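Local coordinates for protein STING-associated CdnE c-di-GMP synthase (Flavobacteriaceae, PDB 6WT8) that synthesises the cyclic dinucleotide c-di-GMP, probably from GTP, as the CD-NTase of a STING-containing CBASS anti-phage defence system, at residues G82-F87 with K159-K164. Numbering follows the deposited sequence.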
loop_
_atom_site.group_PDB
_atom_site.type_symbol
_atom_site.label_atom_id
_atom_site.label_comp_id
_atom_site.label_asym_id
_atom_site.label_seq_id
_atom_site.Cartn_x
_atom_site.Cartn_y
_atom_site.Cartn_z
ATOM N N GLY A 82 -18.773 -8.779 16.920
ATOM C CA GLY A 82 -18.264 -7.408 16.938
ATOM C C GLY A 82 -17.883 -6.918 18.322
ATOM O O GLY A 82 -17.074 -5.981 18.452
ATOM N N ASN A 83 -18.413 -7.546 19.365
ATOM C CA ASN A 83 -18.100 -7.184 20.734
ATOM C C ASN A 83 -16.670 -7.542 21.107
ATOM O O ASN A 83 -16.224 -7.144 22.186
ATOM C CB ASN A 83 -19.088 -7.836 21.715
ATOM C CG ASN A 83 -19.171 -9.372 21.546
ATOM O OD1 ASN A 83 -19.437 -9.842 20.425
ATOM N ND2 ASN A 83 -18.928 -10.135 22.644
ATOM N N LEU A 84 -15.978 -8.330 20.275
ATOM C CA LEU A 84 -14.607 -8.751 20.575
ATOM C C LEU A 84 -13.561 -8.129 19.670
ATOM O O LEU A 84 -12.363 -8.280 19.946
ATOM C CB LEU A 84 -14.486 -10.294 20.457
ATOM C CG LEU A 84 -15.349 -11.072 21.486
ATOM C CD1 LEU A 84 -15.078 -12.589 21.277
ATOM C CD2 LEU A 84 -15.008 -10.712 22.905
ATOM N N VAL A 85 -13.960 -7.428 18.601
ATOM C CA VAL A 85 -13.008 -6.967 17.612
ATOM C C VAL A 85 -13.361 -5.562 17.122
ATOM O O VAL A 85 -14.519 -5.113 17.170
ATOM C CB VAL A 85 -12.971 -7.916 16.385
ATOM C CG1 VAL A 85 -12.443 -9.285 16.761
ATOM C CG2 VAL A 85 -14.345 -7.994 15.670
ATOM N N ASP A 86 -12.321 -4.875 16.638
ATOM C CA ASP A 86 -12.455 -3.742 15.727
ATOM C C ASP A 86 -12.296 -4.179 14.281
ATOM O O ASP A 86 -11.597 -5.148 13.977
ATOM C CB ASP A 86 -11.368 -2.713 15.987
ATOM C CG ASP A 86 -11.462 -2.060 17.367
ATOM O OD1 ASP A 86 -12.547 -2.019 18.006
ATOM O OD2 ASP A 86 -10.408 -1.496 17.780
ATOM N N PHE A 87 -12.903 -3.436 13.378
ATOM C CA PHE A 87 -12.775 -3.735 11.961
ATOM C C PHE A 87 -12.033 -2.634 11.249
ATOM O O PHE A 87 -12.378 -1.454 11.384
ATOM C CB PHE A 87 -14.142 -3.918 11.306
ATOM C CG PHE A 87 -14.904 -5.110 11.848
ATOM C CD1 PHE A 87 -14.565 -6.384 11.381
ATOM C CD2 PHE A 87 -15.908 -4.982 12.833
ATOM C CE1 PHE A 87 -15.193 -7.506 11.888
ATOM C CE2 PHE A 87 -16.531 -6.099 13.328
ATOM C CZ PHE A 87 -16.154 -7.353 12.863
ATOM N N LYS A 159 -7.806 -17.583 18.174
ATOM C CA LYS A 159 -8.291 -18.846 17.621
ATOM C C LYS A 159 -9.810 -18.887 17.596
ATOM O O LYS A 159 -10.414 -19.265 16.593
ATOM C CB LYS A 159 -7.697 -19.997 18.453
ATOM C CG LYS A 159 -8.091 -21.344 17.916
ATOM C CD LYS A 159 -7.364 -22.421 18.706
ATOM C CE LYS A 159 -7.791 -23.780 18.159
ATOM N NZ LYS A 159 -7.309 -24.922 19.009
ATOM N N TYR A 160 -10.447 -18.436 18.670
ATOM C CA TYR A 160 -11.901 -18.390 18.731
ATOM C C TYR A 160 -12.484 -17.523 17.631
ATOM O O TYR A 160 -13.431 -17.935 16.944
ATOM C CB TYR A 160 -12.294 -17.866 20.112
ATOM C CG TYR A 160 -13.738 -17.593 20.284
ATOM C CD1 TYR A 160 -14.694 -18.601 20.182
ATOM C CD2 TYR A 160 -14.167 -16.300 20.581
ATOM C CE1 TYR A 160 -16.020 -18.323 20.349
ATOM C CE2 TYR A 160 -15.486 -16.015 20.762
ATOM C CZ TYR A 160 -16.418 -17.012 20.644
ATOM O OH TYR A 160 -17.740 -16.717 20.834
ATOM N N VAL A 161 -11.964 -16.293 17.485
ATOM C CA VAL A 161 -12.499 -15.407 16.451
ATOM C C VAL A 161 -12.263 -15.995 15.061
ATOM O O VAL A 161 -13.165 -15.986 14.206
ATOM C CB VAL A 161 -11.877 -14.010 16.600
ATOM C CG1 VAL A 161 -12.168 -13.163 15.366
ATOM C CG2 VAL A 161 -12.459 -13.318 17.831
ATOM N N ARG A 162 -11.081 -16.584 14.822
ATOM C CA ARG A 162 -10.858 -17.235 13.524
ATOM C C ARG A 162 -11.877 -18.337 13.244
ATOM O O ARG A 162 -12.454 -18.392 12.156
ATOM C CB ARG A 162 -9.435 -17.778 13.462
ATOM C CG ARG A 162 -9.143 -18.750 12.249
ATOM C CD ARG A 162 -9.226 -18.021 10.912
ATOM N NE ARG A 162 -9.230 -19.007 9.809
ATOM C CZ ARG A 162 -8.328 -19.109 8.826
ATOM N NH1 ARG A 162 -7.312 -18.255 8.752
ATOM N NH2 ARG A 162 -8.488 -20.034 7.902
ATOM N N LEU A 163 -12.087 -19.229 14.205
ATOM C CA LEU A 163 -12.992 -20.363 13.952
ATOM C C LEU A 163 -14.442 -19.909 13.897
ATOM O O LEU A 163 -15.224 -20.410 13.060
ATOM C CB LEU A 163 -12.798 -21.467 15.025
ATOM C CG LEU A 163 -11.388 -22.089 15.004
ATOM C CD1 LEU A 163 -11.271 -23.097 16.135
ATOM C CD2 LEU A 163 -11.144 -22.791 13.681
ATOM N N LYS A 164 -14.819 -18.962 14.757
ATOM C CA LYS A 164 -16.177 -18.446 14.713
ATOM C C LYS A 164 -16.458 -17.768 13.376
ATOM O O LYS A 164 -17.539 -17.940 12.793
ATOM C CB LYS A 164 -16.376 -17.490 15.874
ATOM C CG LYS A 164 -17.795 -16.996 16.071
ATOM C CD LYS A 164 -17.763 -16.284 17.430
ATOM C CE LYS A 164 -19.150 -15.931 17.949
ATOM N NZ LYS A 164 -19.876 -17.165 18.378
#
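V85 and V161 meet on the buried side of this small apolar contact. CG1 of V85 lies 4.1 Å from CG1 of V161 and 4.2 Å from CG2 of V161, so one methyl faces both branches of the other valine. V85 directs its side chain at the helix, and with CG1 anti to the carbonyl carbon (chi1 -66°) this methyl is the branch that reaches V161. T111 touches V85 and Q109 touches V161, both from strand 106-112, so this side also borders the sheet. The segment 82-87 enters edge strand 85-90, which pairs antiparallel with strand 106-112. Helix 154-172 packs beside the start of strand 85-90. The mixed sheet with its flanking helices is consistent with the nucleotidyltransferase core of CD-NTases. On the other side Y160 is exposed and L84 partly exposed, yet the closest approach is here: CD1 of L84 meets the edge of the Y160 ring, in the ring plane, 3.5 Å from CE2 of Y160. The buried valines are spaced wider. The L84 and Y160 side chains run at about a right angle. With CG anti to the backbone N (chi1 173°), the ring reaches out from the helix and brings its CE2 edge to L84. CD1 of L84 also lies 4.4 Å from CG2 of V161, a looser touch that links the two halves. At the phenol end, NZ of K164 makes a weak hydrogen bond of 3.3 Å to OH of Y160, one helical turn back.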